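Local coordinates for protein putative drug/sodium antiporter (Escherichia coli, PDB 4Z3N) that probably exports xenobiotic-type small molecules across the cell membrane by antiport, as a MATE transporter linked to the passage of the genotoxin colibactin, at residues A336-F341 / F385-L391. Sequence-based numbering, arbitrary orientation.
With OLC ((2R)-2,3-dihydroxypropyl (9Z)-octadec-9-enoate), chain B.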
loop_
_atom_site.group_PDB
_atom_site.type_symbol
_atom_site.label_atom_id
_atom_site.label_comp_id
_atom_site.label_asym_id
_atom_site.label_seq_id
_atom_site.Cartn_x
_atom_site.Cartn_y
_atom_site.Cartn_z
ATOM N N ALA A 336 6.951 14.799 -8.699
ATOM C CA ALA A 336 6.422 13.954 -7.633
ATOM C C ALA A 336 7.296 13.978 -6.367
ATOM O O ALA A 336 6.770 14.094 -5.257
ATOM C CB ALA A 336 6.269 12.527 -8.130
ATOM N N VAL A 337 8.615 13.848 -6.519
ATOM C CA VAL A 337 9.484 13.856 -5.341
ATOM C C VAL A 337 9.363 15.219 -4.637
ATOM O O VAL A 337 9.301 15.284 -3.408
ATOM C CB VAL A 337 10.987 13.563 -5.683
ATOM C CG1 VAL A 337 11.867 13.904 -4.501
ATOM C CG2 VAL A 337 11.194 12.111 -6.083
ATOM N N ALA A 338 9.308 16.301 -5.426
ATOM C CA ALA A 338 9.157 17.640 -4.872
ATOM C C ALA A 338 7.853 17.766 -4.076
ATOM O O ALA A 338 7.855 18.268 -2.954
ATOM C CB ALA A 338 9.215 18.679 -5.960
ATOM N N LEU A 339 6.745 17.290 -4.632
ATOM C CA LEU A 339 5.478 17.332 -3.889
ATOM C C LEU A 339 5.513 16.478 -2.625
ATOM O O LEU A 339 5.206 16.970 -1.528
ATOM C CB LEU A 339 4.309 16.877 -4.763
ATOM C CG LEU A 339 3.996 17.799 -5.932
ATOM C CD1 LEU A 339 2.982 17.118 -6.873
ATOM C CD2 LEU A 339 3.522 19.179 -5.427
ATOM N N ALA A 340 5.883 15.209 -2.796
ATOM C CA ALA A 340 5.861 14.217 -1.723
ATOM C C ALA A 340 6.806 14.570 -0.606
ATOM O O ALA A 340 6.470 14.477 0.566
ATOM C CB ALA A 340 6.199 12.836 -2.265
ATOM N N PHE A 341 8.008 14.957 -0.967
ATOM C CA PHE A 341 8.989 15.325 0.040
ATOM C C PHE A 341 8.438 16.498 0.872
ATOM O O PHE A 341 8.491 16.487 2.094
ATOM C CB PHE A 341 10.323 15.688 -0.633
ATOM C CG PHE A 341 11.471 15.783 0.307
ATOM C CD1 PHE A 341 11.663 16.910 1.077
ATOM C CD2 PHE A 341 12.369 14.740 0.418
ATOM C CE1 PHE A 341 12.734 16.986 1.945
ATOM C CE2 PHE A 341 13.435 14.806 1.299
ATOM C CZ PHE A 341 13.617 15.929 2.054
ATOM N N PHE A 385 12.487 11.461 3.123
ATOM C CA PHE A 385 13.513 10.849 2.291
ATOM C C PHE A 385 13.064 9.506 1.698
ATOM O O PHE A 385 13.537 9.119 0.634
ATOM C CB PHE A 385 14.798 10.686 3.099
ATOM C CG PHE A 385 15.568 11.967 3.256
ATOM C CD1 PHE A 385 15.358 12.779 4.354
ATOM C CD2 PHE A 385 16.471 12.382 2.268
ATOM C CE1 PHE A 385 16.040 13.972 4.487
ATOM C CE2 PHE A 385 17.167 13.565 2.401
ATOM C CZ PHE A 385 16.952 14.364 3.515
ATOM N N VAL A 386 12.140 8.813 2.374
ATOM C CA VAL A 386 11.532 7.593 1.853
ATOM C C VAL A 386 10.879 7.846 0.478
ATOM O O VAL A 386 10.856 6.962 -0.387
ATOM C CB VAL A 386 10.475 7.015 2.862
ATOM C CG1 VAL A 386 9.776 5.757 2.311
ATOM C CG2 VAL A 386 11.123 6.712 4.196
ATOM N N ALA A 387 10.369 9.058 0.271
ATOM C CA ALA A 387 9.719 9.406 -0.994
ATOM C C ALA A 387 10.648 9.220 -2.182
ATOM O O ALA A 387 10.218 8.851 -3.272
ATOM C CB ALA A 387 9.215 10.822 -0.960
ATOM N N ILE A 388 11.931 9.464 -1.973
ATOM C CA ILE A 388 12.863 9.454 -3.092
ATOM C C ILE A 388 12.992 8.056 -3.697
ATOM O O ILE A 388 12.833 7.881 -4.911
ATOM C CB ILE A 388 14.242 10.010 -2.661
ATOM C CG1 ILE A 388 14.094 11.492 -2.276
ATOM C CG2 ILE A 388 15.246 9.878 -3.797
ATOM C CD1 ILE A 388 15.040 11.957 -1.225
ATOM N N SER A 389 13.236 7.051 -2.858
ATOM C CA SER A 389 13.337 5.679 -3.348
ATOM C C SER A 389 11.968 5.030 -3.618
ATOM O O SER A 389 11.819 4.254 -4.567
ATOM C CB SER A 389 14.133 4.828 -2.372
ATOM O OG SER A 389 13.354 4.558 -1.234
ATOM N N LEU A 390 10.961 5.356 -2.813
ATOM C CA LEU A 390 9.646 4.766 -3.043
ATOM C C LEU A 390 8.977 5.218 -4.376
ATOM O O LEU A 390 8.368 4.400 -5.070
ATOM C CB LEU A 390 8.735 5.049 -1.858
ATOM C CG LEU A 390 7.395 4.326 -1.960
ATOM C CD1 LEU A 390 7.094 3.679 -0.661
ATOM C CD2 LEU A 390 6.249 5.264 -2.352
ATOM N N LEU A 391 9.102 6.496 -4.737
ATOM C CA LEU A 391 8.654 6.978 -6.045
ATOM C C LEU A 391 9.533 6.426 -7.181
ATOM O O LEU A 391 9.035 6.122 -8.276
ATOM C CB LEU A 391 8.630 8.514 -6.082
ATOM C CG LEU A 391 7.565 9.190 -5.191
ATOM C CD1 LEU A 391 7.712 10.726 -5.142
ATOM C CD2 LEU A 391 6.137 8.768 -5.598
HETATM C C18 OLC B . 6.939 1.897 2.892
HETATM C C10 OLC B . 11.818 5.878 9.030
HETATM C C9 OLC B . 10.615 5.585 9.564
HETATM C C17 OLC B . 7.532 2.688 4.042
HETATM C C11 OLC B . 12.548 4.882 8.150
HETATM C C8 OLC B . 10.284 6.066 10.968
HETATM C C24 OLC B . 14.924 -1.693 9.675
HETATM C C16 OLC B . 8.997 2.341 4.175
HETATM C C12 OLC B . 11.767 3.586 7.971
HETATM C C7 OLC B . 8.861 5.721 11.368
HETATM C C15 OLC B . 9.652 3.200 5.249
HETATM C C13 OLC B . 11.848 3.133 6.512
HETATM C C6 OLC B . 8.747 4.258 11.751
HETATM C C14 OLC B . 10.624 2.355 6.062
HETATM C C5 OLC B . 9.869 3.855 12.684
HETATM C C4 OLC B . 10.057 2.345 12.640
HETATM C C3 OLC B . 10.135 1.863 11.205
HETATM C C2 OLC B . 10.740 0.475 11.108
HETATM C C21 OLC B . 13.350 -0.179 8.473
HETATM C C1 OLC B . 11.423 0.298 9.758
HETATM C C22 OLC B . 14.405 -1.261 8.316
HETATM O O19 OLC B . 11.028 0.883 8.759
HETATM O O25 OLC B . 15.048 -3.101 9.703
HETATM O O23 OLC B . 13.842 -2.382 7.661
HETATM O O20 OLC B . 12.622 -0.423 9.664
#
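How closely two membrane helices can approach depends largely on the size of the side chains between them, and the pair 336-341 and 385-391 illustrates the point. Their axes pass 8.7 Å apart and run roughly antiparallel, at 145°. Where small residues face each other, Ala-340 CB lies 3.9 Å from Ala-387 CB, so at this point the backbones can come close. One bump is Leu-391. Its CD1 drops into the shallow hollow left by Ala-336, Val-337 and Ala-340, 3.8 Å from Ala-336 CB, 3.9 Å from Val-337 CG2 and 3.9 Å from Ala-340 CB, and it also touches backbone, 3.5 Å from Val-337 N. Both segments belong to predicted transmembrane helices of the second MatE repeat, the C-terminal half of the MATE fold, where Ile-309 of helix 286-322 packs on Ala-336 and Ala-340, and Met-306 on Ala-387. Bulkier side chains fill the space beside the alanines. Val-337 CG1 rests 4.0 Å from Ile-388 CG1, while the larger bump, the Phe-341 ring, reaches across to bring CE2 to 4.1 Å from Ile-388 CD1. That ring ends in a T-shaped pair, its edge directed at the face of Phe-385, with centroids 5.1 Å apart and planes at 83°. Away from this interface, Val-386 CG1 and Leu-390 CD1 meet the monoolein chain at C15 (3.9 Å) and C18 (4.0 Å), respectively.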